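PDB 4R12: putative uncharacterized protein from Dictyostelium purpureum, which probably serves as the nicastrin subunit of the gamma-secretase complex, an endoprotease that cleaves membrane proteins such as Notch receptors within the membrane. Local coordinates for residues I208-I214 / T312-K318; S203-D209 / R256-E262; D307-Q313 / N542-H546. Residue numbers count along the deposited sequence, not the author numbering.

Interaction 1 (I208-I214 / T312-K318); sequences IDKEKEI and TQINFTK. With NAG (2-acetamido-2-deoxy-beta-D-glucopyranose), chain B.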
loop_
_atom_site.group_PDB
_atom_site.type_symbol
_atom_site.label_atom_id
_atom_site.label_comp_id
_atom_site.label_asym_id
_atom_site.label_seq_id
_atom_site.Cartn_x
_atom_site.Cartn_y
_atom_site.Cartn_z
ATOM N N ILE A 208 13.773 -24.113 4.139
ATOM C CA ILE A 208 13.618 -23.875 5.568
ATOM C C ILE A 208 13.728 -25.202 6.321
ATOM O O ILE A 208 13.120 -26.203 5.935
ATOM C CB ILE A 208 12.278 -23.167 5.876
ATOM C CG1 ILE A 208 12.348 -21.695 5.441
ATOM C CG2 ILE A 208 11.939 -23.254 7.362
ATOM C CD1 ILE A 208 10.996 -21.003 5.393
ATOM N N ASP A 209 14.555 -25.203 7.366
ATOM C CA ASP A 209 14.733 -26.361 8.242
ATOM C C ASP A 209 13.486 -26.523 9.103
ATOM O O ASP A 209 13.226 -25.691 9.975
ATOM C CB ASP A 209 15.988 -26.160 9.106
ATOM C CG ASP A 209 16.306 -27.353 10.007
ATOM O OD1 ASP A 209 15.499 -28.301 10.105
ATOM O OD2 ASP A 209 17.380 -27.321 10.641
ATOM N N LYS A 210 12.705 -27.578 8.887
ATOM C CA LYS A 210 11.424 -27.645 9.589
ATOM C C LYS A 210 11.576 -27.969 11.080
ATOM O O LYS A 210 10.590 -28.036 11.798
ATOM C CB LYS A 210 10.469 -28.643 8.920
ATOM C CG LYS A 210 9.075 -28.018 8.675
ATOM C CD LYS A 210 8.102 -28.904 7.879
ATOM C CE LYS A 210 7.208 -29.732 8.804
ATOM N NZ LYS A 210 5.777 -29.738 8.379
ATOM N N GLU A 211 12.810 -28.135 11.544
ATOM C CA GLU A 211 13.078 -28.337 12.967
ATOM C C GLU A 211 13.412 -27.034 13.699
ATOM O O GLU A 211 13.437 -26.995 14.932
ATOM C CB GLU A 211 14.227 -29.322 13.155
ATOM C CG GLU A 211 13.923 -30.730 12.684
ATOM C CD GLU A 211 15.118 -31.651 12.828
ATOM O OE1 GLU A 211 16.250 -31.139 12.997
ATOM O OE2 GLU A 211 14.927 -32.886 12.777
ATOM N N LYS A 212 13.691 -25.977 12.948
ATOM C CA LYS A 212 14.066 -24.711 13.558
ATOM C C LYS A 212 12.837 -23.842 13.801
ATOM O O LYS A 212 11.828 -23.974 13.114
ATOM C CB LYS A 212 15.080 -23.952 12.679
ATOM C CG LYS A 212 16.525 -24.479 12.723
ATOM C CD LYS A 212 17.460 -23.519 11.983
ATOM C CE LYS A 212 18.889 -24.047 11.881
ATOM N NZ LYS A 212 19.794 -23.023 11.268
ATOM N N GLU A 213 12.928 -22.952 14.781
ATOM C CA GLU A 213 11.897 -21.942 14.979
ATOM C C GLU A 213 12.027 -20.849 13.924
ATOM O O GLU A 213 13.106 -20.625 13.391
ATOM C CB GLU A 213 11.998 -21.350 16.387
ATOM C CG GLU A 213 11.713 -22.365 17.493
ATOM C CD GLU A 213 11.754 -21.741 18.872
ATOM O OE1 GLU A 213 12.299 -20.627 19.004
ATOM O OE2 GLU A 213 11.234 -22.362 19.825
ATOM N N ILE A 214 10.922 -20.184 13.614
ATOM C CA ILE A 214 10.923 -19.124 12.607
ATOM C C ILE A 214 10.715 -17.757 13.243
ATOM O O ILE A 214 9.795 -17.568 14.028
ATOM C CB ILE A 214 9.822 -19.351 11.546
ATOM C CG1 ILE A 214 10.096 -20.624 10.743
ATOM C CG2 ILE A 214 9.721 -18.154 10.609
ATOM C CD1 ILE A 214 8.924 -21.052 9.851
ATOM N N THR A 312 5.093 -26.741 1.854
ATOM C CA THR A 312 6.277 -27.571 1.988
ATOM C C THR A 312 7.166 -27.167 3.168
ATOM O O THR A 312 7.713 -28.022 3.863
ATOM C CB THR A 312 7.114 -27.520 0.687
ATOM O OG1 THR A 312 6.297 -27.904 -0.427
ATOM C CG2 THR A 312 8.319 -28.441 0.774
ATOM N N GLN A 313 7.295 -25.866 3.408
ATOM C CA GLN A 313 8.342 -25.370 4.295
ATOM C C GLN A 313 7.894 -24.670 5.572
ATOM O O GLN A 313 8.664 -24.594 6.543
ATOM C CB GLN A 313 9.240 -24.392 3.533
ATOM C CG GLN A 313 9.893 -24.958 2.295
ATOM C CD GLN A 313 10.854 -23.969 1.676
ATOM O OE1 GLN A 313 11.701 -23.403 2.366
ATOM N NE2 GLN A 313 10.721 -23.744 0.371
ATOM N N ILE A 314 6.696 -24.111 5.575
ATOM C CA ILE A 314 6.317 -23.264 6.693
ATOM C C ILE A 314 5.296 -23.946 7.583
ATOM O O ILE A 314 4.192 -24.302 7.168
ATOM C CB ILE A 314 5.776 -21.888 6.228
ATOM C CG1 ILE A 314 6.878 -21.122 5.484
ATOM C CG2 ILE A 314 5.317 -21.052 7.430
ATOM C CD1 ILE A 314 6.430 -19.779 4.948
ATOM N N ASN A 315 5.680 -24.191 8.823
ATOM C CA ASN A 315 4.799 -24.705 9.861
ATOM C C ASN A 315 4.368 -23.565 10.751
ATOM O O ASN A 315 5.173 -22.981 11.383
ATOM C CB ASN A 315 5.534 -25.764 10.666
ATOM C CG ASN A 315 4.691 -26.381 11.758
ATOM O OD1 ASN A 315 3.712 -25.834 12.178
ATOM N ND2 ASN A 315 5.106 -27.528 12.222
ATOM N N PHE A 316 3.091 -23.246 10.761
ATOM C CA PHE A 316 2.593 -22.128 11.517
ATOM C C PHE A 316 3.078 -22.139 12.939
ATOM O O PHE A 316 3.483 -21.151 13.452
ATOM C CB PHE A 316 1.074 -22.071 11.501
ATOM C CG PHE A 316 0.500 -20.906 12.245
ATOM C CD1 PHE A 316 0.329 -19.711 11.636
ATOM C CD2 PHE A 316 0.115 -21.022 13.545
ATOM C CE1 PHE A 316 -0.196 -18.643 12.301
ATOM C CE2 PHE A 316 -0.426 -19.977 14.218
ATOM C CZ PHE A 316 -0.581 -18.775 13.597
ATOM N N THR A 317 3.050 -23.298 13.553
ATOM C CA THR A 317 3.392 -23.403 14.947
ATOM C C THR A 317 4.863 -23.198 15.234
ATOM O O THR A 317 5.205 -22.929 16.340
ATOM C CB THR A 317 2.866 -24.699 15.576
ATOM O OG1 THR A 317 3.560 -25.796 15.032
ATOM C CG2 THR A 317 1.435 -24.863 15.282
ATOM N N LYS A 318 5.719 -23.308 14.231
ATOM C CA LYS A 318 7.123 -22.970 14.384
ATOM C C LYS A 318 7.427 -21.478 14.394
ATOM O O LYS A 318 8.521 -21.091 14.719
ATOM C CB LYS A 318 7.960 -23.590 13.309
ATOM C CG LYS A 318 8.104 -25.075 13.370
ATOM C CD LYS A 318 8.842 -25.558 14.583
ATOM C CE LYS A 318 8.733 -27.068 14.648
ATOM N NZ LYS A 318 9.869 -27.716 15.317
HETATM C C1 NAG B . 4.725 -28.059 13.505
HETATM C C2 NAG B . 4.743 -29.559 13.391
HETATM C C3 NAG B . 4.510 -30.261 14.709
HETATM C C4 NAG B . 5.006 -29.539 15.935
HETATM C C5 NAG B . 5.034 -28.032 15.782
HETATM C C6 NAG B . 5.811 -27.341 16.863
HETATM C C7 NAG B . 3.944 -30.850 11.569
HETATM C C8 NAG B . 2.920 -30.912 10.493
HETATM N N2 NAG B . 3.698 -29.989 12.521
HETATM O O3 NAG B . 5.116 -31.543 14.670
HETATM O O4 NAG B . 3.954 -29.834 16.814
HETATM O O5 NAG B . 5.606 -27.715 14.540
HETATM O O6 NAG B . 7.145 -27.794 16.853
HETATM O O7 NAG B . 4.915 -31.540 11.564
HETATM O O HOH W 1 7.612 -28.492 11.721
#
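A loop, 208-214, lies beside 312-318, the end of a short helix and what follows it, at the edge of the large lobe. Their backbones are nearest at two points: the CA atoms of Ile208 and Gln313 are 5.6 Å apart, those of Glu213 and Lys318 4.9 Å. Between these points 208-214 bends through a type I turn from Asp209 to Lys212, in which Asp209 OD1 accepts from Glu211 N (3.1 Å) as an Asx turn. Segment 312-318 leaves helix 309-313 at Ile314 and passes into a 3-10 turn. Ile214 N donates to Lys318 O (2.8 Å) just where 214-220 and 319-325 start to run as parallel neighbours in the sheet. At the other end Ile208 N donates to Gln313 OE1 (2.8 Å); glutamine is long enough to carry an acceptor from the helix end to a loop amide.

On the buried side the isoleucines make loose apolar contacts, Ile208 CD1 4.1 Å from Ile314 CG1 and Ile214 CD1 4.3 Å from Ile314 CG2, with Phe281 and Leu285 of helix 276-287 also against Ile314. Lys318 packs its aliphatic chain along the turn, its CD 3.7 Å from Lys212 O. Asn315 carries an N-linked glycan, ND2 bonded to NAG C1 (1.4 Å). A water accepts a hydrogen bond from Asn315 ND2 (2.7 Å) and donates to Lys210 O (3.0 Å).

The chemistry thus divides into an apolar inner side and a hydrated outer one, where Asn315, though sugar-linked, still accepts through OD1 the Asx-turn hydrogen bond of Thr317 N (3.0 Å) and reaches the neighbouring loop through water.

Interaction 2 (S203-D209 / R256-E262); sequences SFSSKID and RSSWNKE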
loop_
_atom_site.group_PDB
_atom_site.type_symbol
_atom_site.label_atom_id
_atom_site.label_comp_id
_atom_site.label_asym_id
_atom_site.label_seq_id
_atom_site.Cartn_x
_atom_site.Cartn_y
_atom_site.Cartn_z
ATOM N N SER A 203 13.061 -16.195 2.391
ATOM C CA SER A 203 14.050 -16.642 3.357
ATOM C C SER A 203 15.400 -16.777 2.645
ATOM O O SER A 203 15.436 -17.128 1.470
ATOM C CB SER A 203 13.628 -17.972 3.981
ATOM O OG SER A 203 14.704 -18.554 4.694
ATOM N N PHE A 204 16.492 -16.470 3.337
ATOM C CA PHE A 204 17.831 -16.710 2.793
ATOM C C PHE A 204 18.149 -18.204 2.689
ATOM O O PHE A 204 19.017 -18.590 1.901
ATOM C CB PHE A 204 18.908 -16.028 3.648
ATOM C CG PHE A 204 19.020 -14.541 3.432
ATOM C CD1 PHE A 204 19.592 -14.028 2.268
ATOM C CD2 PHE A 204 18.582 -13.650 4.407
ATOM C CE1 PHE A 204 19.711 -12.656 2.076
ATOM C CE2 PHE A 204 18.697 -12.270 4.221
ATOM C CZ PHE A 204 19.268 -11.773 3.060
ATOM N N SER A 205 17.481 -19.042 3.487
ATOM C CA SER A 205 17.721 -20.489 3.416
ATOM C C SER A 205 17.127 -21.035 2.130
ATOM O O SER A 205 16.012 -20.672 1.770
ATOM C CB SER A 205 17.114 -21.230 4.618
ATOM O OG SER A 205 17.584 -20.698 5.845
ATOM N N SER A 206 17.864 -21.904 1.442
ATOM C CA SER A 206 17.383 -22.478 0.188
ATOM C C SER A 206 16.176 -23.368 0.475
ATOM O O SER A 206 15.249 -23.489 -0.326
ATOM C CB SER A 206 18.496 -23.270 -0.512
ATOM O OG SER A 206 18.849 -24.434 0.215
ATOM N N LYS A 207 16.185 -23.983 1.647
ATOM C CA LYS A 207 15.005 -24.669 2.129
ATOM C C LYS A 207 14.942 -24.486 3.642
ATOM O O LYS A 207 15.948 -24.633 4.339
ATOM C CB LYS A 207 15.033 -26.151 1.732
ATOM C CG LYS A 207 13.834 -26.966 2.216
ATOM C CD LYS A 207 14.002 -28.439 1.859
ATOM C CE LYS A 207 13.092 -29.342 2.686
ATOM N NZ LYS A 207 11.664 -29.209 2.296
ATOM N N ILE A 208 13.773 -24.113 4.139
ATOM C CA ILE A 208 13.618 -23.875 5.568
ATOM C C ILE A 208 13.728 -25.202 6.321
ATOM O O ILE A 208 13.120 -26.203 5.935
ATOM C CB ILE A 208 12.278 -23.167 5.876
ATOM C CG1 ILE A 208 12.348 -21.695 5.441
ATOM C CG2 ILE A 208 11.939 -23.254 7.362
ATOM C CD1 ILE A 208 10.996 -21.003 5.393
ATOM N N ASP A 209 14.555 -25.203 7.366
ATOM C CA ASP A 209 14.733 -26.361 8.242
ATOM C C ASP A 209 13.486 -26.523 9.103
ATOM O O ASP A 209 13.226 -25.691 9.975
ATOM C CB ASP A 209 15.988 -26.160 9.106
ATOM C CG ASP A 209 16.306 -27.353 10.007
ATOM O OD1 ASP A 209 15.499 -28.301 10.105
ATOM O OD2 ASP A 209 17.380 -27.321 10.641
ATOM N N ARG A 256 25.690 -15.691 7.951
ATOM C CA ARG A 256 24.524 -16.131 8.709
ATOM C C ARG A 256 24.659 -17.574 9.200
ATOM O O ARG A 256 23.683 -18.164 9.662
ATOM C CB ARG A 256 23.257 -15.984 7.852
ATOM C CG ARG A 256 23.033 -14.581 7.302
ATOM C CD ARG A 256 21.772 -14.504 6.415
ATOM N NE ARG A 256 21.860 -15.405 5.267
ATOM C CZ ARG A 256 22.469 -15.095 4.128
ATOM N NH1 ARG A 256 23.028 -13.905 3.981
ATOM N NH2 ARG A 256 22.522 -15.973 3.137
ATOM N N SER A 257 25.864 -18.139 9.121
ATOM C CA SER A 257 26.052 -19.537 9.524
ATOM C C SER A 257 25.824 -19.736 11.030
ATOM O O SER A 257 25.551 -20.844 11.475
ATOM C CB SER A 257 27.445 -20.048 9.126
ATOM O OG SER A 257 28.475 -19.289 9.726
ATOM N N SER A 258 25.902 -18.658 11.802
ATOM C CA SER A 258 25.699 -18.752 13.251
ATOM C C SER A 258 24.224 -18.758 13.669
ATOM O O SER A 258 23.909 -19.042 14.820
ATOM C CB SER A 258 26.416 -17.602 13.956
ATOM O OG SER A 258 26.089 -16.359 13.354
ATOM N N TRP A 259 23.322 -18.437 12.747
ATOM C CA TRP A 259 21.902 -18.348 13.084
ATOM C C TRP A 259 21.317 -19.715 13.455
ATOM O O TRP A 259 21.463 -20.682 12.711
ATOM C CB TRP A 259 21.104 -17.748 11.921
ATOM C CG TRP A 259 21.405 -16.301 11.627
ATOM C CD1 TRP A 259 22.399 -15.541 12.164
ATOM C CD2 TRP A 259 20.690 -15.447 10.726
ATOM N NE1 TRP A 259 22.347 -14.263 11.653
ATOM C CE2 TRP A 259 21.308 -14.184 10.764
ATOM C CE3 TRP A 259 19.590 -15.633 9.884
ATOM C CZ2 TRP A 259 20.863 -13.111 9.999
ATOM C CZ3 TRP A 259 19.149 -14.572 9.128
ATOM C CH2 TRP A 259 19.785 -13.323 9.190
ATOM N N ASN A 260 20.660 -19.795 14.606
ATOM C CA ASN A 260 20.058 -21.057 15.022
ATOM C C ASN A 260 18.548 -21.036 14.818
ATOM O O ASN A 260 17.854 -21.991 15.143
ATOM C CB ASN A 260 20.416 -21.373 16.481
ATOM C CG ASN A 260 19.885 -20.341 17.463
ATOM O OD1 ASN A 260 19.614 -19.203 17.102
ATOM N ND2 ASN A 260 19.740 -20.744 18.721
ATOM N N LYS A 261 18.048 -19.940 14.254
ATOM C CA LYS A 261 16.638 -19.834 13.895
ATOM C C LYS A 261 16.496 -19.418 12.441
ATOM O O LYS A 261 17.396 -18.802 11.874
ATOM C CB LYS A 261 15.922 -18.834 14.798
ATOM C CG LYS A 261 15.887 -19.250 16.285
ATOM C CD LYS A 261 14.921 -18.386 17.075
ATOM C CE LYS A 261 14.930 -18.750 18.556
ATOM N NZ LYS A 261 13.992 -17.865 19.296
ATOM N N GLU A 262 15.369 -19.764 11.832
ATOM C CA GLU A 262 15.088 -19.307 10.480
ATOM C C GLU A 262 14.498 -17.908 10.541
ATOM O O GLU A 262 13.771 -17.578 11.484
ATOM C CB GLU A 262 14.120 -20.260 9.774
ATOM C CG GLU A 262 14.648 -21.664 9.588
ATOM C CD GLU A 262 15.630 -21.789 8.436
ATOM O OE1 GLU A 262 15.926 -20.776 7.759
ATOM O OE2 GLU A 262 16.103 -22.916 8.201
HETATM O O HOH W 2 21.413 -18.735 3.775
#
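Near the end of strand 192-203, Ser203 OG accepts from Ser205 N (3.1 Å) in an ST turn as the chain passes into the loop. Phe204 then offers a ring face to Arg256: the guanidinium lies flat on it, centres 4.0 Å apart and planes at 20°, a cation-pi stack. The ring also packs on Ile248 and Leu251 of helix 234-252, so a large apolar side chain suits this position, while Arg256 NH1 also donates to Leu251 O. Ser205 OG donates to Glu262 OE1 (2.5 Å). Glu262 opens strand 262-268, which pairs antiparallel with 192-203 and parallel with 214-220 in the mixed sheet of the alpha/beta large lobe; the loop from 192-203 to 214-220 connects the two strands flanking 262-268, and the Glu262 carboxylate binds that loop at Ser205 and Asp209. Ile208 adds an apolar touch, CG2 3.8 Å from Glu262 CG. At Asp209 the backbone N donates to Glu262 OE2 (2.9 Å), giving the second carboxylate oxygen a partner, while Asp209 OD1 turns to Glu211 N.

Interaction 3 (D307-Q313 / N542-H546); sequences DLAFQTQ and NTHLH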
loop_
_atom_site.group_PDB
_atom_site.type_symbol
_atom_site.label_atom_id
_atom_site.label_comp_id
_atom_site.label_asym_id
_atom_site.label_seq_id
_atom_site.Cartn_x
_atom_site.Cartn_y
_atom_site.Cartn_z
ATOM N N ASP A 307 2.171 -21.786 -6.312
ATOM C CA ASP A 307 3.431 -22.060 -5.614
ATOM C C ASP A 307 3.148 -22.703 -4.255
ATOM O O ASP A 307 2.467 -22.113 -3.415
ATOM C CB ASP A 307 4.234 -20.761 -5.451
ATOM C CG ASP A 307 5.683 -20.998 -5.047
ATOM O OD1 ASP A 307 6.006 -22.083 -4.518
ATOM O OD2 ASP A 307 6.503 -20.075 -5.255
ATOM N N LEU A 308 3.673 -23.908 -4.038
ATOM C CA LEU A 308 3.344 -24.673 -2.833
ATOM C C LEU A 308 4.441 -24.636 -1.760
ATOM O O LEU A 308 4.388 -25.398 -0.797
ATOM C CB LEU A 308 3.040 -26.131 -3.207
ATOM C CG LEU A 308 1.736 -26.375 -3.972
ATOM C CD1 LEU A 308 1.632 -27.822 -4.431
ATOM C CD2 LEU A 308 0.543 -25.997 -3.114
ATOM N N ALA A 309 5.416 -23.743 -1.917
ATOM C CA ALA A 309 6.524 -23.663 -0.970
ATOM C C ALA A 309 6.029 -23.444 0.454
ATOM O O ALA A 309 6.579 -24.004 1.403
ATOM C CB ALA A 309 7.489 -22.552 -1.367
ATOM N N PHE A 310 4.981 -22.639 0.595
ATOM C CA PHE A 310 4.417 -22.349 1.912
ATOM C C PHE A 310 3.988 -23.631 2.624
ATOM O O PHE A 310 4.146 -23.765 3.835
ATOM C CB PHE A 310 3.219 -21.380 1.806
ATOM C CG PHE A 310 1.975 -21.999 1.215
ATOM C CD1 PHE A 310 1.038 -22.626 2.025
ATOM C CD2 PHE A 310 1.738 -21.944 -0.153
ATOM C CE1 PHE A 310 -0.106 -23.202 1.481
ATOM C CE2 PHE A 310 0.600 -22.507 -0.705
ATOM C CZ PHE A 310 -0.326 -23.136 0.112
ATOM N N GLN A 311 3.438 -24.571 1.864
ATOM C CA GLN A 311 2.956 -25.819 2.450
ATOM C C GLN A 311 4.133 -26.720 2.769
ATOM O O GLN A 311 4.174 -27.367 3.813
ATOM C CB GLN A 311 1.990 -26.538 1.506
ATOM C CG GLN A 311 1.409 -27.823 2.097
ATOM C CD GLN A 311 0.582 -28.608 1.097
ATOM O OE1 GLN A 311 1.048 -28.926 -0.003
ATOM N NE2 GLN A 311 -0.651 -28.923 1.470
ATOM N N THR A 312 5.093 -26.741 1.854
ATOM C CA THR A 312 6.277 -27.571 1.988
ATOM C C THR A 312 7.166 -27.167 3.168
ATOM O O THR A 312 7.713 -28.022 3.863
ATOM C CB THR A 312 7.114 -27.520 0.687
ATOM O OG1 THR A 312 6.297 -27.904 -0.427
ATOM C CG2 THR A 312 8.319 -28.441 0.774
ATOM N N GLN A 313 7.295 -25.866 3.408
ATOM C CA GLN A 313 8.342 -25.370 4.295
ATOM C C GLN A 313 7.894 -24.670 5.572
ATOM O O GLN A 313 8.664 -24.594 6.543
ATOM C CB GLN A 313 9.240 -24.392 3.533
ATOM C CG GLN A 313 9.893 -24.958 2.295
ATOM C CD GLN A 313 10.854 -23.969 1.676
ATOM O OE1 GLN A 313 11.701 -23.403 2.366
ATOM N NE2 GLN A 313 10.721 -23.744 0.371
ATOM N N ASN A 542 14.653 -18.591 -2.442
ATOM C CA ASN A 542 13.499 -19.056 -1.673
ATOM C C ASN A 542 12.524 -17.906 -1.410
ATOM O O ASN A 542 12.242 -17.548 -0.261
ATOM C CB ASN A 542 13.967 -19.691 -0.356
ATOM C CG ASN A 542 12.929 -20.605 0.257
ATOM O OD1 ASN A 542 11.941 -20.956 -0.378
ATOM N ND2 ASN A 542 13.156 -20.999 1.499
ATOM N N THR A 543 12.014 -17.341 -2.501
ATOM C CA THR A 543 11.141 -16.166 -2.479
ATOM C C THR A 543 9.888 -16.478 -3.279
ATOM O O THR A 543 9.977 -17.046 -4.366
ATOM C CB THR A 543 11.857 -14.941 -3.081
ATOM O OG1 THR A 543 13.015 -14.638 -2.294
ATOM C CG2 THR A 543 10.936 -13.709 -3.138
ATOM N N HIS A 544 8.722 -16.107 -2.758
ATOM C CA HIS A 544 7.462 -16.646 -3.273
ATOM C C HIS A 544 6.317 -15.651 -3.204
ATOM O O HIS A 544 6.173 -14.916 -2.224
ATOM C CB HIS A 544 7.089 -17.920 -2.493
ATOM C CG HIS A 544 8.208 -18.913 -2.419
ATOM N ND1 HIS A 544 8.521 -19.759 -3.460
ATOM C CD2 HIS A 544 9.126 -19.147 -1.452
ATOM C CE1 HIS A 544 9.569 -20.495 -3.128
ATOM N NE2 HIS A 544 9.954 -20.144 -1.912
ATOM N N LEU A 545 5.508 -15.634 -4.255
ATOM C CA LEU A 545 4.253 -14.903 -4.235
ATOM C C LEU A 545 3.172 -15.683 -3.495
ATOM O O LEU A 545 3.167 -16.914 -3.523
ATOM C CB LEU A 545 3.779 -14.626 -5.664
ATOM C CG LEU A 545 4.702 -13.793 -6.556
ATOM C CD1 LEU A 545 4.242 -13.893 -8.008
ATOM C CD2 LEU A 545 4.696 -12.346 -6.103
ATOM N N HIS A 546 2.245 -14.968 -2.862
ATOM C CA HIS A 546 1.048 -15.613 -2.318
ATOM C C HIS A 546 -0.195 -14.731 -2.487
ATOM O O HIS A 546 -0.119 -13.506 -2.313
ATOM C CB HIS A 546 1.223 -15.961 -0.838
ATOM C CG HIS A 546 0.352 -17.095 -0.402
ATOM N ND1 HIS A 546 0.808 -18.395 -0.332
ATOM C CD2 HIS A 546 -0.960 -17.138 -0.073
ATOM C CE1 HIS A 546 -0.182 -19.185 0.049
ATOM N NE2 HIS A 546 -1.267 -18.448 0.210
HETATM O O HOH W 3 6.041 -17.573 -6.343
#
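A polar network joins Asp307, which leads into the short helix 309-313, and Gln313, the helix's last residue, to strand 542-548, a sheet neighbour of 192-203. Asp307 serves both sides: OD1 accepts from Ala309 N (3.1 Å) in an Asx turn, and OD2 accepts from His544 ND1 (2.7 Å). Imidazole suits this place because it offers a ring N-H to each side, ND1 to Asp307 and NE2 to Asn542 OD1 (2.6 Å). Asn542 and Gln313 pair amide to amide, Asn542 ND2 to Gln313 OE1 at 2.9 Å and Gln313 NE2 to Asn542 OD1 at 3.1 Å; Gln313 OE1 also accepts from Ile208 N. The small Ala309 puts CB over the His544 ring, 3.5 Å from its centroid, a CH-pi contact. Farther along, His546 turns its edge to the face of Phe310, centroids 4.7 Å apart, with its NE2 donating to Asp284. A water links Asp307 OD2 (2.8 Å) to Leu545 N (2.9 Å). This packing of a short helix against a strand of the mixed sheet, with its His-carboxylate hydrogen bond, is consistent with the alpha/beta fold.

All three contacts lie on the same side of the chain's centre, in the large lobe, whose sequence family is related to zinc exopeptidases. Centres of interactions 1 and 2 are about 11 Å apart, those of 1 and 3 about 12 Å, those of 2 and 3 about 15 Å. Interactions 1 and 2 share Ile208 and Asp209 in the loop between strands 192-203 and 214-220; interactions 1 and 3 share Thr312 and Gln313 of helix 309-313. Along the chain interaction 1 crosses both others, whereas 2 closes before 3 opens. Ser205 O accepting from Asn542 ND2 (2.9 Å) connects 2 directly with 3. Loop 204-213 thus joins interactions 1 and 2, and Gln313 and Asn542, the latter on a late strand, tie interaction 3 to it.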